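Long-range contacts in Lys-gingipain catalytic subunit (Porphyromonas gingivalis, PDB 6I9A), which cleaves proteins after lysine as a secreted cysteine endopeptidase of a periodontal pathogen, attacking collagen, haemoglobin and immunoglobulins among its substrates: residues M16-A20 and F62-K66; V88-E92 and L103-A107; L204-V208 and A234-K240. One frame throughout, in Å; residues are numbered along the deposited sequence. Where two conformers were deposited one is given.

In the fold
From the N terminus, contact 1 closes first, bringing helix 56-72 back onto strand 14-20 across 41 intervening residues. Contact 2 opens after it and closes a 10-residue loop inside the long connection between strands 79-83 and 117-121. Contact 3 follows, joining the end of helix 202-206 to the loop before strand 242-247 across 25 residues. The three are in series, neither nested nor crossed. Contacts 1 and 2 adjoin in the four-stranded half of the catalytic domain: their centres are 11 Å apart, and His64 NE2 lies 2.8 Å from Tyr104 O, a probable hydrogen bond. Contact 3 belongs to the six-stranded half, its centre 34 and 32 Å from those of contacts 1 and 2.

Contact 1 of 3, residues M16-A20 and F62-K66; sequences MLVVA and FIHKK
This is helix-on-sheet packing in a beta-alpha-beta crossover of the four-stranded parallel sheet. Helix 56-72 connects strand 40-46 to strand 79-83 and lies over strand 14-20, which runs between them in the sheet. Residues 16-20 are extended (Leu17 phi/psi -94/127°), whereas 62-66 are alpha-helical, with Lys66 N to Phe62 O at 3.0 Å. The segment axes approach to 10.4 Å at 166°, the nearly antiparallel course expected of such a crossover, and the Leu17 and Ile63 CA atoms are 8.1 Å apart. Alternation along the strand turns Leu17 (chi1 t, chi2 p) and Val19 toward the helix and Val18 away. The contact is apolar, burying 202 Å². Phe62 (chi1 t) brings its ring edge to Val19, with CE2 4.2 Å from Val19 CG2; Ile63 (m, t) sets CG1 3.8 Å from Val19 CG2 and CG2 4.1 Å from Leu17 CD2. Lys66 contributes its aliphatic base while NZ leads away to Asp43 on strand 40-46; Lys66 CB rests 3.7 Å from Leu17 CD2.

Contact 2 of 3, residues V88-E92 and L103-A107; sequences VISGE and LYYSA
Residues 88-92 form an irregular loop and 103-107 a short, weakly bonded helical turn; a tyrosine of the turn packs its ring and hydroxyl against the loop, closing a short excursion between parallel strands 79-83 and 117-121 of the four-stranded alpha/beta sheet. Gly91 has phi/psi of 66/-169°, a positive phi that favours glycine, and after it the chain becomes extended at Glu92. In the helical turn, Ala107 N donates to Leu103 O at 2.9 Å, and Ser106 OG reaches the same Leu103 O at 2.8 Å. The nearest CA pairs are Gly91-Tyr105 at 7.7 Å and Glu92-Tyr104 at 7.8 Å, so the register runs in opposite senses along the two segments.

Tyr105 dominates the 218 Å² interface. Its chi1 m carries the hydroxyl to the Gly91 amide, and Ile89 CG2 packs 3.7 Å from Tyr105 CE2. Tyr105 also touches Leu80 and Leu82 of strand 79-83 and Ile63 of helix 56-72, and its OH has a weak hydrogen bond to Asn56 OD1 of that helix. Glu92 (chi1 p) sets OE1 3.9 Å from Tyr104 CB, but the carboxylate's charge partner is Lys60, while Tyr104 OH bonds to Glu355 and His351. Gly91 lies close to the side chain of Phe254, a calcium ligand, so the loop borders that site. Ser90 OG (chi1 p) donates to Gly91 O at 2.8 Å, and the single hydrogen bond between the segments runs from Gly91 N to Tyr105 OH at 2.9 Å (N-H...O 138°).

Contact 3 of 3, residues L204-V208 and A234-K240; sequences LNTGV and ALTNKDK
Leu235 begins the contact that residues 234-240 make with the C-terminal end of helix 202-206: its CD2 packs 3.7 Å from Leu204 CB. Next, Thr236 N donates to Asn205 OD1 (2.8 Å, 150°; Asn205 chi1 m). Asn237 comes closest in backbone, 4.5 Å between its CA and that of Asn205, and centres an inverse gamma turn. It also starts a type II beta turn through Lys238 and Asp239 (phi +65°), closed by Lys240 N to Asn237 O at 3.0 Å, with a second bond from Asn237 ND2 to Lys240 O at 2.9 Å. Lys240 folds back over Gly207, the first residue past the helix (phi/psi 134/119°), where a CB would jam against Thr206 O and sit tightly against Lys240 CD. Lys240 NZ donates to Thr206 O at 2.9 Å and weakly to Asn205 O at 3.4 Å. One water accepts from Val208 N, lying 2.9 Å from Leu204 O and Lys240 O; another accepts from Lys240 NZ, lying 2.8 Å from Asn205 O and 2.9 Å from Thr236 O. The contact thus joins helix end and loop at the N-terminal edge of parallel strands 210-214 and 242-247, opposite the edge after which nucleophile Cys249 follows, in the caspase-like alpha/beta fold of clan CD.

Contact 1 of 3, residues M16-A20 and F62-K66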
loop_
_atom_site.group_PDB
_atom_site.type_symbol
_atom_site.label_atom_id
_atom_site.label_comp_id
_atom_site.label_asym_id
_atom_site.label_seq_id
_atom_site.Cartn_x
_atom_site.Cartn_y
_atom_site.Cartn_z
ATOM N N MET A 16 6.244 12.345 3.659
ATOM C CA MET A 16 6.748 10.992 3.915
ATOM C C MET A 16 8.112 11.061 4.592
ATOM O O MET A 16 9.031 11.729 4.084
ATOM C CB MET A 16 6.846 10.205 2.593
ATOM C CG MET A 16 7.545 8.862 2.712
ATOM S SD MET A 16 7.707 8.099 1.040
ATOM C CE MET A 16 5.996 7.373 0.976
ATOM N N LEU A 17 8.235 10.368 5.730
ATOM C CA LEU A 17 9.484 10.192 6.436
ATOM C C LEU A 17 10.060 8.868 5.929
ATOM O O LEU A 17 9.356 7.837 5.956
ATOM C CB LEU A 17 9.204 10.144 7.951
ATOM C CG LEU A 17 10.397 9.804 8.816
ATOM C CD1 LEU A 17 11.514 10.862 8.688
ATOM C CD2 LEU A 17 10.004 9.781 10.281
ATOM N N VAL A 18 11.304 8.880 5.471
ATOM C CA VAL A 18 11.983 7.695 5.006
ATOM C C VAL A 18 13.130 7.386 5.925
ATOM O O VAL A 18 13.976 8.265 6.179
ATOM C CB VAL A 18 12.495 7.870 3.549
ATOM C CG1 VAL A 18 13.212 6.607 3.056
ATOM C CG2 VAL A 18 11.366 8.292 2.607
ATOM N N VAL A 19 13.193 6.175 6.469
ATOM C CA VAL A 19 14.364 5.715 7.252
ATOM C C VAL A 19 14.917 4.488 6.570
ATOM O O VAL A 19 14.188 3.509 6.384
ATOM C CB VAL A 19 13.958 5.412 8.711
ATOM C CG1 VAL A 19 15.162 4.857 9.478
ATOM C CG2 VAL A 19 13.361 6.662 9.393
ATOM N N ALA A 20 16.155 4.596 6.083
ATOM C CA ALA A 20 16.732 3.594 5.237
ATOM C C ALA A 20 18.077 3.123 5.728
ATOM O O ALA A 20 18.906 3.919 6.210
ATOM C CB ALA A 20 16.884 4.151 3.831
ATOM N N PHE A 62 14.012 8.315 17.077
ATOM C CA PHE A 62 14.169 9.259 15.971
ATOM C C PHE A 62 12.837 9.476 15.259
ATOM O O PHE A 62 12.416 10.604 15.012
ATOM C CB PHE A 62 15.241 8.734 15.014
ATOM C CG PHE A 62 15.369 9.599 13.771
ATOM C CD1 PHE A 62 16.011 10.831 13.824
ATOM C CD2 PHE A 62 14.737 9.237 12.575
ATOM C CE1 PHE A 62 16.127 11.627 12.673
ATOM C CE2 PHE A 62 14.804 10.056 11.452
ATOM C CZ PHE A 62 15.505 11.237 11.508
ATOM N N ILE A 63 12.170 8.362 14.921
ATOM C CA ILE A 63 10.913 8.468 14.180
ATOM C C ILE A 63 9.843 9.164 15.001
ATOM O O ILE A 63 9.094 10.019 14.504
ATOM C CB ILE A 63 10.464 7.065 13.747
ATOM C CG1 ILE A 63 11.448 6.506 12.662
ATOM C CG2 ILE A 63 9.010 7.097 13.252
ATOM C CD1 ILE A 63 11.243 4.994 12.440
ATOM N N HIS A 64 9.743 8.768 16.302
ATOM C CA HIS A 64 8.718 9.365 17.158
ATOM C C HIS A 64 8.912 10.883 17.280
ATOM O O HIS A 64 7.955 11.644 17.259
ATOM C CB HIS A 64 8.703 8.695 18.523
ATOM C CG HIS A 64 8.152 7.307 18.517
ATOM N ND1 HIS A 64 7.791 6.700 19.700
ATOM C CD2 HIS A 64 7.847 6.477 17.485
ATOM C CE1 HIS A 64 7.327 5.489 19.383
ATOM N NE2 HIS A 64 7.360 5.304 18.058
ATOM N N LYS A 65 10.195 11.308 17.415
ATOM C CA LYS A 65 10.474 12.736 17.540
ATOM C C LYS A 65 10.134 13.448 16.226
ATOM O O LYS A 65 9.536 14.521 16.249
ATOM C CB LYS A 65 11.924 12.938 17.955
ATOM C CG LYS A 65 12.318 14.403 18.068
ATOM C CD LYS A 65 13.775 14.559 18.522
ATOM C CE LYS A 65 14.064 15.923 19.135
ATOM N NZ LYS A 65 13.636 17.057 18.281
ATOM N N LYS A 66 10.462 12.839 15.081
ATOM C CA LYS A 66 10.085 13.440 13.812
ATOM C C LYS A 66 8.573 13.599 13.692
ATOM O O LYS A 66 8.095 14.616 13.210
ATOM C CB LYS A 66 10.568 12.601 12.631
ATOM C CG LYS A 66 12.027 12.770 12.287
ATOM C CD LYS A 66 12.236 14.157 11.646
ATOM C CE LYS A 66 13.667 14.436 11.271
ATOM N NZ LYS A 66 13.698 15.649 10.388
#

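Contact 2 of 3, residues V88-E92 and L103-A107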
loop_
_atom_site.group_PDB
_atom_site.type_symbol
_atom_site.label_atom_id
_atom_site.label_comp_id
_atom_site.label_asym_id
_atom_site.label_seq_id
_atom_site.Cartn_x
_atom_site.Cartn_y
_atom_site.Cartn_z
ATOM N N VAL A 88 19.155 -4.279 9.364
ATOM C CA VAL A 88 19.415 -2.841 9.476
ATOM C C VAL A 88 18.276 -2.107 10.242
ATOM O O VAL A 88 18.548 -1.132 10.946
ATOM C CB VAL A 88 19.758 -2.125 8.162
ATOM C CG1 VAL A 88 21.088 -2.578 7.568
ATOM C CG2 VAL A 88 18.652 -2.241 7.137
ATOM N N ILE A 89 17.017 -2.544 10.098
ATOM C CA ILE A 89 15.894 -1.934 10.845
ATOM C C ILE A 89 15.168 -3.111 11.461
ATOM O O ILE A 89 14.485 -3.858 10.764
ATOM C CB ILE A 89 14.993 -1.051 9.971
ATOM C CG1 ILE A 89 15.785 0.115 9.364
ATOM C CG2 ILE A 89 13.823 -0.522 10.834
ATOM C CD1 ILE A 89 14.982 0.852 8.221
ATOM N N SER A 90 15.424 -3.406 12.726
ATOM C CA SER A 90 15.050 -4.720 13.251
ATOM C C SER A 90 13.575 -4.986 13.471
ATOM O O SER A 90 13.198 -6.160 13.488
ATOM C CB SER A 90 15.753 -4.986 14.582
ATOM O OG SER A 90 15.355 -4.013 15.522
ATOM N N GLY A 91 12.779 -3.966 13.692
ATOM C CA GLY A 91 11.459 -4.175 14.288
ATOM C C GLY A 91 11.622 -4.686 15.730
ATOM O O GLY A 91 12.731 -4.658 16.298
ATOM N N GLU A 92 10.529 -5.133 16.351
ATOM C CA GLU A 92 10.634 -5.705 17.691
ATOM C C GLU A 92 9.541 -6.741 17.808
ATOM O O GLU A 92 8.643 -6.829 16.955
ATOM C CB GLU A 92 10.560 -4.642 18.806
ATOM C CG GLU A 92 9.210 -3.942 18.913
ATOM C CD GLU A 92 9.272 -2.822 19.934
ATOM O OE1 GLU A 92 9.879 -1.766 19.647
ATOM O OE2 GLU A 92 8.706 -3.008 21.033
ATOM N N LEU A 103 4.949 -2.175 14.075
ATOM C CA LEU A 103 3.923 -1.276 14.609
ATOM C C LEU A 103 4.501 -0.184 15.483
ATOM O O LEU A 103 3.997 0.967 15.430
ATOM C CB LEU A 103 2.919 -2.092 15.455
ATOM C CG LEU A 103 1.793 -1.245 16.094
ATOM C CD1 LEU A 103 0.924 -0.535 15.075
ATOM C CD2 LEU A 103 0.939 -2.101 17.006
ATOM N N TYR A 104 5.489 -0.523 16.325
ATOM C CA TYR A 104 5.920 0.459 17.333
ATOM C C TYR A 104 6.829 1.553 16.760
ATOM O O TYR A 104 7.030 2.557 17.438
ATOM C CB TYR A 104 6.513 -0.270 18.524
ATOM C CG TYR A 104 5.395 -1.071 19.168
ATOM C CD1 TYR A 104 5.362 -2.463 19.069
ATOM C CD2 TYR A 104 4.313 -0.428 19.763
ATOM C CE1 TYR A 104 4.290 -3.204 19.571
ATOM C CE2 TYR A 104 3.236 -1.148 20.263
ATOM C CZ TYR A 104 3.230 -2.537 20.170
ATOM O OH TYR A 104 2.135 -3.244 20.606
ATOM N N TYR A 105 7.250 1.433 15.513
ATOM C CA TYR A 105 7.847 2.605 14.856
ATOM C C TYR A 105 6.763 3.639 14.539
ATOM O O TYR A 105 7.015 4.845 14.621
ATOM C CB TYR A 105 8.531 2.212 13.539
ATOM C CG TYR A 105 9.751 1.320 13.734
ATOM C CD1 TYR A 105 10.790 1.693 14.594
ATOM C CD2 TYR A 105 9.861 0.106 13.058
ATOM C CE1 TYR A 105 11.901 0.863 14.779
ATOM C CE2 TYR A 105 10.963 -0.733 13.238
ATOM C CZ TYR A 105 11.986 -0.347 14.098
ATOM O OH TYR A 105 13.066 -1.171 14.303
ATOM N N SER A 106 5.561 3.164 14.173
ATOM C CA SER A 106 4.408 3.982 13.723
ATOM C C SER A 106 3.515 4.445 14.865
ATOM O O SER A 106 2.837 5.470 14.711
ATOM C CB SER A 106 3.566 3.196 12.703
ATOM O OG SER A 106 2.747 2.163 13.230
ATOM N N ALA A 107 3.477 3.727 15.961
ATOM C CA ALA A 107 2.577 3.985 17.079
ATOM C C ALA A 107 3.319 4.878 18.024
ATOM O O ALA A 107 4.165 4.421 18.788
ATOM C CB ALA A 107 2.156 2.656 17.724
#

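Contact 3 of 3, residues L204-V208 and A234-K240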
loop_
_atom_site.group_PDB
_atom_site.type_symbol
_atom_site.label_atom_id
_atom_site.label_comp_id
_atom_site.label_asym_id
_atom_site.label_seq_id
_atom_site.Cartn_x
_atom_site.Cartn_y
_atom_site.Cartn_z
ATOM N N LEU A 204 -1.309 -15.569 -12.392
ATOM C CA LEU A 204 -0.290 -14.616 -11.962
ATOM C C LEU A 204 0.725 -14.357 -13.051
ATOM O O LEU A 204 1.275 -13.263 -13.127
ATOM C CB LEU A 204 0.465 -15.176 -10.748
ATOM C CG LEU A 204 -0.371 -15.398 -9.463
ATOM C CD1 LEU A 204 0.543 -15.912 -8.378
ATOM C CD2 LEU A 204 -1.066 -14.098 -9.005
ATOM N N ASN A 205 0.924 -15.338 -13.940
ATOM C CA ASN A 205 1.843 -15.186 -15.060
ATOM C C ASN A 205 1.219 -14.403 -16.187
ATOM O O ASN A 205 1.866 -13.521 -16.770
ATOM C CB ASN A 205 2.236 -16.562 -15.584
ATOM C CG ASN A 205 3.106 -17.322 -14.660
ATOM O OD1 ASN A 205 4.019 -16.770 -14.033
ATOM N ND2 ASN A 205 2.839 -18.610 -14.545
ATOM N N THR A 206 -0.035 -14.716 -16.543
ATOM C CA THR A 206 -0.648 -14.085 -17.709
ATOM C C THR A 206 -1.047 -12.650 -17.425
ATOM O O THR A 206 -1.054 -11.830 -18.357
ATOM C CB THR A 206 -1.835 -14.895 -18.232
ATOM O OG1 THR A 206 -2.788 -14.999 -17.180
ATOM C CG2 THR A 206 -1.429 -16.292 -18.711
ATOM N N GLY A 207 -1.377 -12.341 -16.179
ATOM C CA GLY A 207 -1.594 -10.960 -15.773
ATOM C C GLY A 207 -2.838 -10.758 -14.957
ATOM O O GLY A 207 -3.961 -10.974 -15.418
ATOM N N VAL A 208 -2.610 -10.278 -13.730
ATOM C CA VAL A 208 -3.675 -9.792 -12.862
ATOM C C VAL A 208 -3.146 -8.551 -12.145
ATOM O O VAL A 208 -1.938 -8.427 -11.906
ATOM C CB VAL A 208 -4.152 -10.834 -11.819
ATOM C CG1 VAL A 208 -4.883 -11.996 -12.494
ATOM C CG2 VAL A 208 -2.999 -11.327 -10.943
ATOM N N ALA A 234 9.935 -18.166 -10.332
ATOM C CA ALA A 234 9.711 -18.641 -11.690
ATOM C C ALA A 234 8.498 -17.987 -12.359
ATOM O O ALA A 234 8.171 -18.378 -13.475
ATOM C CB ALA A 234 9.526 -20.159 -11.659
ATOM N N LEU A 235 7.838 -16.969 -11.724
ATOM C CA LEU A 235 6.757 -16.243 -12.385
ATOM C C LEU A 235 7.271 -15.563 -13.672
ATOM O O LEU A 235 8.466 -15.243 -13.786
ATOM C CB LEU A 235 6.175 -15.187 -11.443
ATOM C CG LEU A 235 5.348 -15.763 -10.287
ATOM C CD1 LEU A 235 5.067 -14.632 -9.291
ATOM C CD2 LEU A 235 4.009 -16.313 -10.798
ATOM N N THR A 236 6.360 -15.319 -14.604
ATOM C CA THR A 236 6.747 -14.766 -15.901
ATOM C C THR A 236 5.995 -13.479 -16.207
ATOM O O THR A 236 5.972 -13.047 -17.375
ATOM C CB THR A 236 6.460 -15.822 -17.015
ATOM O OG1 THR A 236 5.059 -15.987 -17.093
ATOM C CG2 THR A 236 7.160 -17.145 -16.784
ATOM N N ASN A 237 5.395 -12.803 -15.192
ATOM C CA ASN A 237 4.536 -11.645 -15.425
ATOM C C ASN A 237 5.321 -10.342 -15.600
ATOM O O ASN A 237 5.063 -9.332 -14.938
ATOM C CB ASN A 237 3.522 -11.490 -14.267
ATOM C CG ASN A 237 4.105 -11.342 -12.891
ATOM O OD1 ASN A 237 4.962 -12.127 -12.466
ATOM N ND2 ASN A 237 3.691 -10.298 -12.180
ATOM N N LYS A 238 6.272 -10.356 -16.544
ATOM C CA LYS A 238 7.018 -9.151 -16.863
ATOM C C LYS A 238 6.035 -8.078 -17.258
ATOM O O LYS A 238 5.100 -8.313 -18.030
ATOM C CB LYS A 238 8.071 -9.425 -17.955
ATOM C CG LYS A 238 8.853 -8.160 -18.369
ATOM C CD LYS A 238 10.010 -8.471 -19.309
ATOM C CE LYS A 238 10.571 -7.204 -19.920
ATOM N NZ LYS A 238 11.676 -7.485 -20.864
ATOM N N ASP A 239 6.231 -6.866 -16.687
ATOM C CA ASP A 239 5.443 -5.677 -16.946
ATOM C C ASP A 239 3.995 -5.791 -16.485
ATOM O O ASP A 239 3.186 -4.944 -16.837
ATOM C CB ASP A 239 5.489 -5.303 -18.440
ATOM C CG ASP A 239 6.849 -4.944 -19.012
ATOM O OD1 ASP A 239 7.756 -4.609 -18.247
ATOM O OD2 ASP A 239 7.016 -5.051 -20.237
ATOM N N LYS A 240 3.670 -6.779 -15.630
ATOM C CA LYS A 240 2.283 -6.980 -15.191
ATOM C C LYS A 240 2.245 -7.186 -13.683
ATOM O O LYS A 240 1.914 -8.273 -13.172
ATOM C CB LYS A 240 1.691 -8.182 -15.949
ATOM C CG LYS A 240 1.512 -7.870 -17.466
ATOM C CD LYS A 240 0.964 -9.084 -18.212
ATOM C CE LYS A 240 1.928 -10.240 -18.267
ATOM N NZ LYS A 240 1.581 -11.278 -19.324
HETATM O O HOH W 1 0.195 -10.615 -13.144
HETATM O O HOH W 2 3.596 -13.343 -19.024
#